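Local coordinates for protein membrane-anchored mycosin mycp1 (Mycobacterium thermoresistibile, PDB 4HVL) that probably cleaves peptide bonds as a membrane-anchored, subtilisin-like serine endopeptidase and is an essential component of the type VII (ESX-1) secretion system, at residues A316-L321 / N339-T344; A174-I179 / L324-Y329. All coordinates share one frame; numbering follows the deposited sequence.

Interaction 1: A316-L321 / N339-T344; sequences AYVSGL and NRITAT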
loop_
_atom_site.group_PDB
_atom_site.type_symbol
_atom_site.label_atom_id
_atom_site.label_comp_id
_atom_site.label_asym_id
_atom_site.label_seq_id
_atom_site.Cartn_x
_atom_site.Cartn_y
_atom_site.Cartn_z
ATOM N N ALA A 316 -4.083 1.085 -2.528
ATOM C CA ALA A 316 -4.226 0.834 -3.967
ATOM C C ALA A 316 -5.162 1.841 -4.616
ATOM O O ALA A 316 -4.840 2.364 -5.681
ATOM C CB ALA A 316 -4.676 -0.606 -4.252
ATOM N N TYR A 317 -6.312 2.136 -4.000
ATOM C CA TYR A 317 -7.199 3.180 -4.580
ATOM C C TYR A 317 -6.495 4.543 -4.692
ATOM O O TYR A 317 -6.629 5.215 -5.708
ATOM C CB TYR A 317 -8.524 3.349 -3.816
ATOM C CG TYR A 317 -9.454 2.205 -4.012
ATOM C CD1 TYR A 317 -10.159 2.058 -5.180
ATOM C CD2 TYR A 317 -9.622 1.249 -3.025
ATOM C CE1 TYR A 317 -10.992 0.987 -5.370
ATOM C CE2 TYR A 317 -10.469 0.186 -3.197
ATOM C CZ TYR A 317 -11.144 0.064 -4.374
ATOM O OH TYR A 317 -11.965 -1.008 -4.543
ATOM N N VAL A 318 -5.733 4.925 -3.664
ATOM C CA VAL A 318 -5.029 6.212 -3.642
ATOM C C VAL A 318 -3.895 6.254 -4.683
ATOM O O VAL A 318 -3.726 7.276 -5.353
ATOM C CB VAL A 318 -4.492 6.545 -2.219
ATOM C CG1 VAL A 318 -3.702 7.842 -2.191
ATOM C CG2 VAL A 318 -5.648 6.639 -1.236
ATOM N N SER A 319 -3.122 5.179 -4.810
ATOM C CA SER A 319 -2.119 5.072 -5.876
ATOM C C SER A 319 -2.724 5.225 -7.276
ATOM O O SER A 319 -2.193 5.933 -8.111
ATOM C CB SER A 319 -1.359 3.758 -5.789
ATOM O OG SER A 319 -0.590 3.741 -4.602
ATOM N N GLY A 320 -3.838 4.560 -7.511
ATOM C CA GLY A 320 -4.608 4.782 -8.725
ATOM C C GLY A 320 -4.974 6.228 -8.977
ATOM O O GLY A 320 -4.797 6.726 -10.092
ATOM N N LEU A 321 -5.506 6.897 -7.951
ATOM C CA LEU A 321 -5.849 8.309 -8.037
ATOM C C LEU A 321 -4.636 9.168 -8.332
ATOM O O LEU A 321 -4.715 10.070 -9.143
ATOM C CB LEU A 321 -6.491 8.804 -6.746
ATOM C CG LEU A 321 -6.867 10.288 -6.796
ATOM C CD1 LEU A 321 -7.633 10.633 -8.072
ATOM C CD2 LEU A 321 -7.724 10.574 -5.570
ATOM N N ASN A 339 -0.819 16.667 -1.923
ATOM C CA ASN A 339 -1.546 17.749 -1.261
ATOM C C ASN A 339 -2.921 17.942 -1.902
ATOM O O ASN A 339 -3.893 18.256 -1.217
ATOM C CB ASN A 339 -0.738 19.055 -1.267
ATOM C CG ASN A 339 0.416 19.048 -0.265
ATOM O OD1 ASN A 339 0.443 18.278 0.702
ATOM N ND2 ASN A 339 1.374 19.908 -0.498
ATOM N N ARG A 340 -2.996 17.692 -3.207
ATOM C CA ARG A 340 -4.242 17.756 -3.934
ATOM C C ARG A 340 -5.193 16.643 -3.467
ATOM O O ARG A 340 -6.397 16.878 -3.276
ATOM C CB ARG A 340 -3.970 17.643 -5.432
ATOM C CG ARG A 340 -5.202 17.756 -6.316
ATOM C CD ARG A 340 -5.893 19.101 -6.080
ATOM N NE ARG A 340 -7.074 19.243 -6.909
ATOM C CZ ARG A 340 -7.884 20.300 -6.901
ATOM N NH1 ARG A 340 -7.634 21.330 -6.099
ATOM N NH2 ARG A 340 -8.952 20.326 -7.700
ATOM N N ILE A 341 -4.648 15.434 -3.293
ATOM C CA ILE A 341 -5.440 14.312 -2.806
ATOM C C ILE A 341 -6.019 14.632 -1.429
ATOM O O ILE A 341 -7.224 14.447 -1.223
ATOM C CB ILE A 341 -4.646 13.000 -2.782
ATOM C CG1 ILE A 341 -4.315 12.560 -4.215
ATOM C CG2 ILE A 341 -5.415 11.904 -2.045
ATOM C CD1 ILE A 341 -3.245 11.496 -4.309
ATOM N N THR A 342 -5.186 15.135 -0.504
ATOM C CA THR A 342 -5.636 15.404 0.871
ATOM C C THR A 342 -6.559 16.614 0.969
ATOM O O THR A 342 -7.556 16.577 1.689
ATOM C CB THR A 342 -4.469 15.568 1.863
ATOM O OG1 THR A 342 -3.631 16.662 1.471
ATOM C CG2 THR A 342 -3.642 14.286 1.919
ATOM N N ALA A 343 -6.254 17.671 0.221
ATOM C CA ALA A 343 -7.024 18.891 0.277
ATOM C C ALA A 343 -8.444 18.714 -0.258
ATOM O O ALA A 343 -9.319 19.454 0.114
ATOM C CB ALA A 343 -6.310 20.000 -0.488
ATOM N N THR A 344 -8.676 17.738 -1.127
ATOM C CA THR A 344 -10.023 17.493 -1.648
ATOM C C THR A 344 -10.719 16.290 -1.022
ATOM O O THR A 344 -11.767 15.870 -1.510
ATOM C CB THR A 344 -9.982 17.254 -3.166
ATOM O OG1 THR A 344 -9.129 16.137 -3.426
ATOM C CG2 THR A 344 -9.473 18.495 -3.901
#
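The segments come closest at Leu321 and Ile341, whose CA atoms lie 8.0 Å apart, and aliphatic side chains bridge the gap. Ile341 carries the contact for its helix. Its CG1 stands anti to the carbonyl carbon (chi1 -67°), and the nearly extended second torsion lets CD1 continue toward the other helix, where it comes within 4.2 Å of Val318 CG1. One bond further back, Ile341 CG1 meets Leu321 CD2, also at 4.2 Å, with the leucine and isoleucine side chains running past each other in opposite directions. Ile341 is thus shared between two residues three positions apart, Val318 and Leu321, which lie on nearly the same side of helix 311-328. Branched aliphatic groups suit this buried place because they bring several methyl surfaces to bear without a polar atom that would need a partner.

Thr344 closes the end of its own helix: the first residue to leave helical geometry, it donates from OG1 to Arg340 O at 2.8 Å, and that carbonyl also receives Thr344 N. The same threonine lays CG2 over the centre of the Arg340 guanidinium, 3.8 Å above its plane, so its hydroxyl and its methyl group serve separate ends of one arginine. Arg340 itself donates from NE to Ala366 O and from NH2 to Trp369 O, tying helix 334-343 to the C-terminal segment.

In the subtilisin fold of this protein, the contact packs helix 334-343 against helix 311-328. Val318 and Ile341 both also rest on Leu256 of sheet strand 256-261 and on Ile361, while Leu321 touches Pro363 and Ala366 of helix 363-368.

Interaction 2: A174-I179 / L324-Y329; sequences AQVINI and LIRQRY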
loop_
_atom_site.group_PDB
_atom_site.type_symbol
_atom_site.label_atom_id
_atom_site.label_comp_id
_atom_site.label_asym_id
_atom_site.label_seq_id
_atom_site.Cartn_x
_atom_site.Cartn_y
_atom_site.Cartn_z
ATOM N N ALA A 174 9.172 4.367 -12.129
ATOM C CA ALA A 174 7.736 4.496 -11.795
ATOM C C ALA A 174 7.445 5.892 -11.233
ATOM O O ALA A 174 8.263 6.458 -10.498
ATOM C CB ALA A 174 7.342 3.423 -10.819
ATOM N N GLN A 175 6.306 6.476 -11.599
ATOM C CA GLN A 175 5.978 7.827 -11.145
ATOM C C GLN A 175 5.066 7.800 -9.928
ATOM O O GLN A 175 4.868 8.835 -9.272
ATOM C CB GLN A 175 5.339 8.649 -12.253
ATOM C CG GLN A 175 6.221 8.838 -13.466
ATOM C CD GLN A 175 5.982 7.804 -14.539
ATOM O OE1 GLN A 175 4.982 7.101 -14.537
ATOM N NE2 GLN A 175 6.930 7.680 -15.442
ATOM N N VAL A 176 4.531 6.605 -9.642
ATOM C CA VAL A 176 3.800 6.297 -8.407
ATOM C C VAL A 176 4.322 4.965 -7.893
ATOM O O VAL A 176 4.511 4.020 -8.679
ATOM C CB VAL A 176 2.287 6.215 -8.673
ATOM C CG1 VAL A 176 1.504 6.030 -7.377
ATOM C CG2 VAL A 176 1.816 7.458 -9.424
ATOM N N ILE A 177 4.607 4.911 -6.585
ATOM C CA ILE A 177 5.032 3.690 -5.917
ATOM C C ILE A 177 4.043 3.349 -4.799
ATOM O O ILE A 177 3.937 4.069 -3.781
ATOM C CB ILE A 177 6.447 3.831 -5.310
ATOM C CG1 ILE A 177 7.453 4.202 -6.408
ATOM C CG2 ILE A 177 6.870 2.527 -4.646
ATOM C CD1 ILE A 177 8.848 4.492 -5.922
ATOM N N ASN A 178 3.335 2.244 -4.968
ATOM C CA ASN A 178 2.371 1.763 -3.980
ATOM C C ASN A 178 3.051 0.762 -3.070
ATOM O O ASN A 178 3.489 -0.303 -3.532
ATOM C CB ASN A 178 1.200 1.080 -4.693
ATOM C CG ASN A 178 0.109 0.620 -3.744
ATOM O OD1 ASN A 178 -0.806 1.366 -3.389
ATOM N ND2 ASN A 178 0.176 -0.621 -3.371
ATOM N N ILE A 179 3.136 1.094 -1.782
ATOM C CA ILE A 179 3.770 0.218 -0.808
ATOM C C ILE A 179 2.696 -0.391 0.092
ATOM O O ILE A 179 2.085 0.298 0.905
ATOM C CB ILE A 179 4.806 0.980 0.061
ATOM C CG1 ILE A 179 5.813 1.703 -0.839
ATOM C CG2 ILE A 179 5.504 0.006 1.012
ATOM C CD1 ILE A 179 6.996 2.360 -0.131
ATOM N N LEU A 324 -4.017 8.929 -11.950
ATOM C CA LEU A 324 -4.969 9.735 -12.700
ATOM C C LEU A 324 -4.553 11.223 -12.671
ATOM O O LEU A 324 -4.582 11.907 -13.700
ATOM C CB LEU A 324 -6.372 9.583 -12.093
ATOM C CG LEU A 324 -7.049 8.213 -12.144
ATOM C CD1 LEU A 324 -8.497 8.321 -11.691
ATOM C CD2 LEU A 324 -6.986 7.658 -13.552
ATOM N N ILE A 325 -4.180 11.703 -11.480
ATOM C CA ILE A 325 -3.762 13.083 -11.267
ATOM C C ILE A 325 -2.529 13.432 -12.099
ATOM O O ILE A 325 -2.521 14.466 -12.799
ATOM C CB ILE A 325 -3.546 13.389 -9.765
ATOM C CG1 ILE A 325 -4.905 13.469 -9.041
ATOM C CG2 ILE A 325 -2.820 14.708 -9.578
ATOM C CD1 ILE A 325 -4.847 13.318 -7.527
ATOM N N ARG A 326 -1.527 12.558 -12.083
ATOM C CA ARG A 326 -0.270 12.831 -12.762
ATOM C C ARG A 326 -0.463 12.822 -14.281
ATOM O O ARG A 326 0.192 13.610 -14.990
ATOM C CB ARG A 326 0.831 11.865 -12.328
ATOM C CG ARG A 326 1.138 11.917 -10.840
ATOM C CD ARG A 326 2.591 11.537 -10.554
ATOM N NE ARG A 326 3.479 12.673 -10.782
ATOM C CZ ARG A 326 4.773 12.693 -10.464
ATOM N NH1 ARG A 326 5.354 11.610 -9.928
ATOM N NH2 ARG A 326 5.499 13.798 -10.689
ATOM N N GLN A 327 -1.376 11.985 -14.790
ATOM C CA GLN A 327 -1.704 12.061 -16.214
ATOM C C GLN A 327 -2.343 13.414 -16.557
ATOM O O GLN A 327 -1.944 14.069 -17.514
ATOM C CB GLN A 327 -2.643 10.938 -16.692
ATOM C CG GLN A 327 -2.981 11.094 -18.182
ATOM C CD GLN A 327 -4.138 10.232 -18.678
ATOM O OE1 GLN A 327 -4.858 9.608 -17.906
ATOM N NE2 GLN A 327 -4.328 10.218 -19.996
ATOM N N ARG A 328 -3.349 13.813 -15.789
ATOM C CA ARG A 328 -4.122 14.990 -16.141
ATOM C C ARG A 328 -3.325 16.267 -15.895
ATOM O O ARG A 328 -3.498 17.246 -16.613
ATOM C CB ARG A 328 -5.416 15.040 -15.349
ATOM C CG ARG A 328 -6.368 16.092 -15.865
ATOM C CD ARG A 328 -7.696 15.949 -15.156
ATOM N NE ARG A 328 -8.586 17.018 -15.565
ATOM C CZ ARG A 328 -9.226 17.056 -16.719
ATOM N NH1 ARG A 328 -9.110 16.078 -17.609
ATOM N NH2 ARG A 328 -9.996 18.083 -16.973
ATOM N N TYR A 329 -2.464 16.236 -14.884
ATOM C CA TYR A 329 -1.641 17.368 -14.505
ATOM C C TYR A 329 -0.171 16.933 -14.396
ATOM O O TYR A 329 0.356 16.788 -13.290
ATOM C CB TYR A 329 -2.134 17.925 -13.173
ATOM C CG TYR A 329 -3.614 18.294 -13.172
ATOM C CD1 TYR A 329 -4.081 19.409 -13.886
ATOM C CD2 TYR A 329 -4.549 17.531 -12.470
ATOM C CE1 TYR A 329 -5.432 19.741 -13.892
ATOM C CE2 TYR A 329 -5.906 17.863 -12.473
ATOM C CZ TYR A 329 -6.333 18.967 -13.177
ATOM O OH TYR A 329 -7.670 19.312 -13.179
#
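Arg326 presents the edge of its guanidinium to the backbone of Gln175, with Gln175 O lying almost in the guanidinium plane. A second flat group, the Tyr329 ring, has Arg328 CG against one face, offset toward the rim. The setting is the subtilisin fold: Gln175 leads into strand 176-179 of the parallel sheet, and Arg326 stands near the end of helix 311-328.

The arginine suits this place because it is long enough to cross from helix to sheet and carries several N-H groups for backbone carbonyls that gather there. NH1 donates to Asn208 O as well as to Gln175 O, and NH2 donates to Leu332 O, so three chain segments are gripped by one side chain. A bend at chi3 (81°) turns the guanidinium away from the line of its aliphatic stem. In that stem CD lies 4.3 Å from Val176 CG2, a loose apolar contact that a small aliphatic side chain can supply without a polar atom.

Gln175 offers its carbonyl and CB to the arginine, while the rest of its side chain, bent at chi2, leads off to place OE1 on Thr65 N at the neighbouring strand. The bond from Arg326 NH1 to Gln175 O measures 2.9 Å, with an N-H...O angle of 146°, and meets a lone pair in the carbonyl plane.

Helix 311-328 takes part in both contacts: its 316-321 turns pack on helix 334-343 in interaction 1, and near its C-terminal end Arg326 reaches Gln175 and Val176 at the start of strand 176-179 in interaction 2. Their centres are 10 Å apart. They touch where Ile341 CG1 lies 3.4 Å from Ile325 CD1, and again where Ser319 O lies 3.8 Å from Val176 CG1. Near the helix start stands Ser312, the predicted charge-relay serine, which binds zinc with His101 here. The side chain of Val318 is about 11 Å from that of Ser312 and about 14 Å from a bound zinc ion, so interaction 1 shares the helix of the predicted nucleophile without lining the zinc site.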